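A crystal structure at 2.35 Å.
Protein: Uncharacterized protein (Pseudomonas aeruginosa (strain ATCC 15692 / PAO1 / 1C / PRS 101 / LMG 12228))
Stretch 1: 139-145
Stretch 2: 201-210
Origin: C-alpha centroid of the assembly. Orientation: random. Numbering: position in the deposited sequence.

Stretch 1 139-145: QQGEMRL
Stretch 2 201-210: SLAGFAWARG

How do the two stretches meet? A type I' turn from Gln139 to Glu142 is closed by Gln139 N to Glu142 O (2.8 Å) and Glu142 N to Gln139 O (3.1 Å); Gln140 (phi/psi 57/48) and Gly141 (85/-6) occupy its corner. Strand 142-145 then runs at 74° to the helix that includes 201-208, the axes approaching to 9.0 Å. Register is set by Glu142 and Leu202, whose CA atoms lie 6.7 Å apart.

What satisfies the Glu142 carboxylate, buried in the contact? An extended side chain (chi1 t, chi2 t, chi3 2°) delivers it to Arg209 (m, t, m, chi4 -85°), making a two-pronged salt bridge: Arg209 NH1 donates to Glu142 OE1 at 2.8 Å and Arg209 NH2 to Glu142 OE2 at 3.1 Å. A water adds a second donor to Glu142 OE2 at 2.9 Å, and its other hydrogen reaches Leu202 O at 3.0 Å, a carbonyl that also accepts from Ala206 N at 3.0 Å.

Why can two arginines lie together here? The guanidinium of Arg144 (t, p, t, chi4 96°) stacks flat on that of Arg209, centres 3.9 Å apart and planes at 14°. Both groups share the charge of Glu142: Arg144 NH1 is 3.3 Å from Glu142 OE2, but well out of plane, so this salt bridge is purely electrostatic, with no N-H aimed at the oxygen.

What packs around the polar cluster? Phe205 (chi1 m, chi2 -74°) points toward the turn and receives Glu142 CB over its ring face, 3.6 Å from the centroid, while Phe205 CZ comes within 3.5 Å of Gly141 C. Leu202 (m, t) brings CD2 to 3.8 Å from Glu142 CG. Beyond Arg209, Gly210 has positive phi (86°) and donates from N to Trp207 O at 2.9 Å, within a Schellman motif.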

# COMPACT_ATOMS: atom_id res chain seq x y z
N GLN A 139 25.75 -10.97 -16.45
CA GLN A 139 26.55 -9.92 -17.05
C GLN A 139 27.28 -9.25 -15.89
O GLN A 139 26.69 -8.42 -15.18
CB GLN A 139 25.66 -8.94 -17.80
CG GLN A 139 26.14 -8.43 -19.15
CD GLN A 139 24.98 -7.86 -19.98
OE1 GLN A 139 24.03 -8.58 -20.32
NE2 GLN A 139 25.05 -6.56 -20.29
N GLN A 140 28.53 -9.65 -15.67
CA GLN A 140 29.35 -9.05 -14.61
C GLN A 140 28.68 -9.18 -13.24
O GLN A 140 28.57 -8.20 -12.50
CB GLN A 140 29.61 -7.58 -14.92
CG GLN A 140 30.65 -7.37 -15.99
CD GLN A 140 30.74 -5.92 -16.40
OE1 GLN A 140 29.75 -5.19 -16.32
NE2 GLN A 140 31.92 -5.50 -16.82
N GLY A 141 28.23 -10.39 -12.92
CA GLY A 141 27.67 -10.70 -11.63
C GLY A 141 26.18 -10.37 -11.52
O GLY A 141 25.56 -10.73 -10.54
N GLU A 142 25.61 -9.73 -12.53
CA GLU A 142 24.20 -9.32 -12.47
C GLU A 142 23.38 -10.09 -13.50
O GLU A 142 23.74 -10.14 -14.68
CB GLU A 142 24.05 -7.80 -12.71
CG GLU A 142 22.60 -7.26 -12.68
CD GLU A 142 22.47 -5.81 -13.15
OE1 GLU A 142 23.49 -5.21 -13.55
OE2 GLU A 142 21.34 -5.26 -13.14
N MET A 143 22.29 -10.70 -13.05
CA MET A 143 21.38 -11.36 -13.98
C MET A 143 20.61 -10.25 -14.70
O MET A 143 19.90 -9.44 -14.09
CB MET A 143 20.46 -12.35 -13.26
CG MET A 143 21.19 -13.59 -12.74
SD MET A 143 22.05 -14.60 -13.98
CE MET A 143 20.68 -15.47 -14.73
N ARG A 144 20.78 -10.22 -16.00
CA ARG A 144 20.32 -9.11 -16.82
C ARG A 144 19.27 -9.56 -17.84
O ARG A 144 19.41 -10.60 -18.52
CB ARG A 144 21.54 -8.50 -17.52
CG ARG A 144 21.44 -7.04 -17.82
CD ARG A 144 21.97 -6.21 -16.69
NE ARG A 144 21.98 -4.79 -17.04
CZ ARG A 144 21.02 -3.93 -16.72
NH1 ARG A 144 19.96 -4.34 -16.05
NH2 ARG A 144 21.12 -2.66 -17.09
N LEU A 145 18.24 -8.73 -17.98
CA LEU A 145 17.10 -9.03 -18.82
C LEU A 145 17.46 -9.06 -20.30
O LEU A 145 18.06 -8.13 -20.83
CB LEU A 145 15.96 -8.03 -18.56
CG LEU A 145 14.72 -8.24 -19.42
CD1 LEU A 145 14.01 -9.56 -19.05
CD2 LEU A 145 13.77 -7.04 -19.24
N SER A 201 21.29 -7.76 -4.01
CA SER A 201 22.33 -7.81 -5.05
C SER A 201 21.98 -6.92 -6.24
O SER A 201 22.79 -6.08 -6.68
CB SER A 201 22.52 -9.25 -5.53
OG SER A 201 22.90 -10.09 -4.45
N LEU A 202 20.77 -7.08 -6.75
CA LEU A 202 20.30 -6.31 -7.91
C LEU A 202 20.24 -4.81 -7.60
O LEU A 202 20.65 -3.98 -8.43
CB LEU A 202 18.92 -6.84 -8.37
CG LEU A 202 19.01 -8.26 -8.97
CD1 LEU A 202 17.63 -8.91 -9.24
CD2 LEU A 202 19.82 -8.21 -10.26
N ALA A 203 19.76 -4.45 -6.41
CA ALA A 203 19.73 -3.05 -5.98
C ALA A 203 21.14 -2.43 -5.97
O ALA A 203 21.31 -1.27 -6.34
CB ALA A 203 19.10 -2.94 -4.60
N GLY A 204 22.14 -3.20 -5.53
CA GLY A 204 23.53 -2.75 -5.57
C GLY A 204 24.00 -2.35 -6.97
O GLY A 204 24.60 -1.29 -7.16
N PHE A 205 23.69 -3.18 -7.96
CA PHE A 205 24.06 -2.86 -9.34
C PHE A 205 23.30 -1.61 -9.80
O PHE A 205 23.88 -0.71 -10.40
CB PHE A 205 23.79 -4.05 -10.28
CG PHE A 205 24.73 -5.22 -10.05
CD1 PHE A 205 26.06 -5.16 -10.48
CD2 PHE A 205 24.28 -6.38 -9.42
CE1 PHE A 205 26.92 -6.23 -10.26
CE2 PHE A 205 25.15 -7.45 -9.20
CZ PHE A 205 26.46 -7.39 -9.62
N ALA A 206 22.01 -1.55 -9.49
CA ALA A 206 21.17 -0.45 -9.92
C ALA A 206 21.59 0.86 -9.26
O ALA A 206 21.64 1.91 -9.90
CB ALA A 206 19.68 -0.76 -9.63
N TRP A 207 21.92 0.78 -7.97
CA TRP A 207 22.32 1.97 -7.23
C TRP A 207 23.64 2.53 -7.77
O TRP A 207 23.79 3.75 -7.90
CB TRP A 207 22.44 1.65 -5.74
CG TRP A 207 22.80 2.81 -4.84
CD1 TRP A 207 23.92 2.93 -4.07
CD2 TRP A 207 22.02 4.00 -4.59
NE1 TRP A 207 23.89 4.11 -3.36
CE2 TRP A 207 22.73 4.79 -3.66
CE3 TRP A 207 20.79 4.48 -5.08
CZ2 TRP A 207 22.27 6.03 -3.21
CZ3 TRP A 207 20.32 5.71 -4.62
CH2 TRP A 207 21.06 6.47 -3.70
N ALA A 208 24.58 1.65 -8.08
CA ALA A 208 25.88 2.05 -8.64
C ALA A 208 25.75 2.67 -10.02
O ALA A 208 26.64 3.41 -10.43
CB ALA A 208 26.83 0.86 -8.70
N ARG A 209 24.67 2.36 -10.75
CA ARG A 209 24.42 2.97 -12.07
C ARG A 209 23.78 4.34 -11.91
O ARG A 209 23.54 5.04 -12.88
CB ARG A 209 23.51 2.11 -12.94
CG ARG A 209 24.17 0.88 -13.56
CD ARG A 209 23.28 0.28 -14.66
NE ARG A 209 22.11 -0.41 -14.11
CZ ARG A 209 22.11 -1.67 -13.69
NH1 ARG A 209 23.23 -2.39 -13.75
NH2 ARG A 209 21.00 -2.21 -13.20
N GLY A 210 23.47 4.70 -10.67
CA GLY A 210 22.83 5.98 -10.40
C GLY A 210 21.32 5.97 -10.51
O GLY A 210 20.72 7.03 -10.62
O HOH W 1 19.47 -4.40 -11.14